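Local coordinates for protein AT-less polyketide synthase (Streptomyces platensis subsp. rosaceus, PDB 4TKT) that probably catalyses the decarboxylative condensation that extends the polyketide chain, as a ketosynthase domain of the AT-less isomigrastatin synthase, at residues G146-V151 / S216-K221. Residues are numbered along the deposited sequence; the frame is centred on the assembly and turned at random.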
ATOM      1  N   GLY A 146      -4.049 -11.700 -25.306  1.00 30.67           N
ATOM      2  CA  GLY A 146      -3.855 -11.202 -26.655  1.00 41.55           C
ATOM      3  C   GLY A 146      -3.356 -12.272 -27.606  1.00 44.20           C
ATOM      4  O   GLY A 146      -3.739 -12.308 -28.775  1.00 43.10           O
ATOM      5  N   ALA A 147      -2.498 -13.152 -27.098  1.00 42.05           N
ATOM      6  CA  ALA A 147      -1.956 -14.242 -27.898  1.00 41.05           C
ATOM      7  C   ALA A 147      -3.019 -15.303 -28.160  1.00 42.86           C
ATOM      8  O   ALA A 147      -3.099 -15.860 -29.258  1.00 35.61           O
ATOM      9  CB  ALA A 147      -0.749 -14.858 -27.206  1.00 32.60           C
ATOM     10  N   GLU A 148      -3.829 -15.581 -27.143  1.00 39.97           N
ATOM     11  CA  GLU A 148      -4.904 -16.560 -27.262  1.00 41.11           C
ATOM     12  C   GLU A 148      -5.947 -16.082 -28.259  1.00 40.85           C
ATOM     13  O   GLU A 148      -6.575 -16.878 -28.950  1.00 44.62           O
ATOM     14  CB  GLU A 148      -5.555 -16.822 -25.903  1.00 41.73           C
ATOM     15  CG  GLU A 148      -4.646 -17.528 -24.910  1.00 45.36           C
ATOM     16  CD  GLU A 148      -5.252 -17.630 -23.522  1.00 48.73           C
ATOM     17  OE1 GLU A 148      -6.274 -16.960 -23.263  1.00 50.51           O
ATOM     18  OE2 GLU A 148      -4.706 -18.382 -22.690  1.00 50.53           O
ATOM     19  N   TYR A 149      -6.122 -14.768 -28.329  1.00 46.57           N
ATOM     20  CA  TYR A 149      -7.058 -14.178 -29.271  1.00 45.74           C
ATOM     21  C   TYR A 149      -6.490 -14.210 -30.686  1.00 47.73           C
ATOM     22  O   TYR A 149      -7.185 -14.559 -31.639  1.00 45.69           O
ATOM     23  CB  TYR A 149      -7.387 -12.739 -28.866  1.00 43.53           C
ATOM     24  CG  TYR A 149      -8.649 -12.203 -29.494  1.00 50.65           C
ATOM     25  CD1 TYR A 149      -8.659 -11.757 -30.810  1.00 56.19           C
ATOM     26  CD2 TYR A 149      -9.833 -12.141 -28.771  1.00 55.78           C
ATOM     27  CE1 TYR A 149      -9.813 -11.269 -31.388  1.00 63.53           C
ATOM     28  CE2 TYR A 149     -10.992 -11.653 -29.341  1.00 63.32           C
ATOM     29  CZ  TYR A 149     -10.976 -11.219 -30.649  1.00 71.06           C
ATOM     30  OH  TYR A 149     -12.129 -10.730 -31.223  1.00 82.72           O
ATOM     31  N   SER A 150      -5.216 -13.852 -30.809  1.00 50.76           N
ATOM     32  CA  SER A 150      -4.578 -13.677 -32.109  1.00 51.81           C
ATOM     33  C   SER A 150      -4.456 -14.969 -32.912  1.00 55.52           C
ATOM     34  O   SER A 150      -4.458 -14.941 -34.142  1.00 57.77           O
ATOM     35  CB  SER A 150      -3.193 -13.057 -31.927  1.00 48.51           C
ATOM     36  OG  SER A 150      -3.289 -11.783 -31.315  1.00 48.38           O
ATOM     37  N   VAL A 151      -4.346 -16.098 -32.221  1.00 58.60           N
ATOM     38  CA  VAL A 151      -4.169 -17.374 -32.907  1.00 65.69           C
ATOM     39  C   VAL A 151      -5.453 -17.798 -33.622  1.00 71.82           C
ATOM     40  O   VAL A 151      -5.409 -18.282 -34.753  1.00 77.96           O
ATOM     41  CB  VAL A 151      -3.709 -18.488 -31.929  1.00 69.28           C
ATOM     42  CG1 VAL A 151      -4.537 -18.479 -30.661  1.00 64.73           C
ATOM     43  CG2 VAL A 151      -3.760 -19.855 -32.599  1.00 75.56           C
ATOM     44  N   SER A 216      -4.286 -11.793 -10.258  1.00 25.25           N
ATOM     45  CA  SER A 216      -4.523 -13.112 -10.830  1.00 30.04           C
ATOM     46  C   SER A 216      -5.552 -13.009 -11.946  1.00 24.91           C
ATOM     47  O   SER A 216      -6.731 -13.293 -11.743  1.00 28.25           O
ATOM     48  CB  SER A 216      -4.997 -14.096  -9.757  1.00 34.80           C
ATOM     49  OG  SER A 216      -4.024 -14.257  -8.738  1.00 37.81           O
ATOM     50  N   VAL A 217      -5.100 -12.609 -13.129  1.00 22.81           N
ATOM     51  CA  VAL A 217      -6.012 -12.287 -14.221  1.00 29.29           C
ATOM     52  C   VAL A 217      -6.184 -13.431 -15.219  1.00 32.32           C
ATOM     53  O   VAL A 217      -7.021 -13.359 -16.118  1.00 37.54           O
ATOM     54  CB  VAL A 217      -5.532 -11.038 -14.981  1.00 30.84           C
ATOM     55  CG1 VAL A 217      -5.189  -9.925 -14.001  1.00 35.35           C
ATOM     56  CG2 VAL A 217      -4.329 -11.373 -15.829  1.00 20.66           C
ATOM     57  N   HIS A 218      -5.398 -14.489 -15.052  1.00 31.41           N
ATOM     58  CA  HIS A 218      -5.358 -15.576 -16.024  1.00 29.62           C
ATOM     59  C   HIS A 218      -5.307 -16.937 -15.319  1.00 35.68           C
ATOM     60  O   HIS A 218      -4.677 -17.073 -14.271  1.00 39.06           O
ATOM     61  CB  HIS A 218      -4.154 -15.389 -16.949  1.00 22.55           C
ATOM     62  CG  HIS A 218      -4.199 -16.220 -18.192  1.00 33.88           C
ATOM     63  ND1 HIS A 218      -3.635 -17.475 -18.269  1.00 38.68           N
ATOM     64  CD2 HIS A 218      -4.729 -15.971 -19.412  1.00 32.59           C
ATOM     65  CE1 HIS A 218      -3.819 -17.965 -19.481  1.00 35.65           C
ATOM     66  NE2 HIS A 218      -4.481 -17.072 -20.194  1.00 34.90           N
ATOM     67  N   PRO A 219      -5.980 -17.949 -15.886  1.00 33.25           N
ATOM     68  CA  PRO A 219      -6.007 -19.274 -15.254  1.00 34.01           C
ATOM     69  C   PRO A 219      -4.652 -19.988 -15.259  1.00 35.17           C
ATOM     70  O   PRO A 219      -4.460 -20.933 -14.492  1.00 29.96           O
ATOM     71  CB  PRO A 219      -7.029 -20.043 -16.099  1.00 31.35           C
ATOM     72  CG  PRO A 219      -7.055 -19.332 -17.409  1.00 28.17           C
ATOM     73  CD  PRO A 219      -6.839 -17.890 -17.081  1.00 31.67           C
ATOM     74  N   GLY A 220      -3.732 -19.535 -16.105  1.00 36.17           N
ATOM     75  CA  GLY A 220      -2.427 -20.158 -16.239  1.00 26.45           C
ATOM     76  C   GLY A 220      -1.685 -20.345 -14.929  1.00 34.13           C
ATOM     77  O   GLY A 220      -1.084 -21.396 -14.693  1.00 38.36           O
ATOM     78  N   LYS A 221      -1.733 -19.327 -14.075  1.00 28.99           N
ATOM     79  CA  LYS A 221      -1.067 -19.378 -12.779  1.00 23.64           C
ATOM     80  C   LYS A 221      -1.556 -20.560 -11.952  1.00 33.76           C
ATOM     81  O   LYS A 221      -0.787 -21.186 -11.227  1.00 36.65           O
ATOM     82  CB  LYS A 221      -1.293 -18.079 -12.010  1.00 22.86           C
ATOM     83  CG  LYS A 221      -0.641 -18.047 -10.639  1.00 39.00           C
ATOM     84  CD  LYS A 221      -1.159 -16.891  -9.796  1.00 44.71           C
ATOM     85  CE  LYS A 221      -0.835 -15.546 -10.423  1.00 43.64           C
ATOM     86  NZ  LYS A 221      -1.293 -14.415  -9.568  1.00 40.69           N
TER
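The imidazole ring of His218 has the carboxylate carbon of Glu148 and CA of Gly220 at its edge, both in the ring plane, while CD of Pro219 sits over one face, nearer the ring's periphery than its centre and 3.3 Å from the plane. Carboxylate and ring are turned 44° against each other. His218 NE2 donates to Glu148 OE2 at 2.8 Å; the oxygen lies in the ring plane but is itself approached from above the carboxylate plane, and the bond is bent, with an N-H...O angle of 144°. Glu148 reaches out from helix 142-151, its chain extended beyond CG (chi2 173°), coming from the direction opposite to His218. At the far nitrogen, His218 ND1 accepts from Gly220 N at 3.0 Å, a capping bond in the turn that leads into helix 220-227, and Tyr145 packs edge-to-face with the ring. With an alanine at His218, Glu148 OE2 would probably lose this donor and Gly220 N its capping acceptor. One ring nitrogen donates and the other accepts, which would favour this flip of the ring and joins helix 142-151 to the loop before helix 220-227 in the thiolase-like ketosynthase fold; the nearby carboxylate would probably polarise the imidazole.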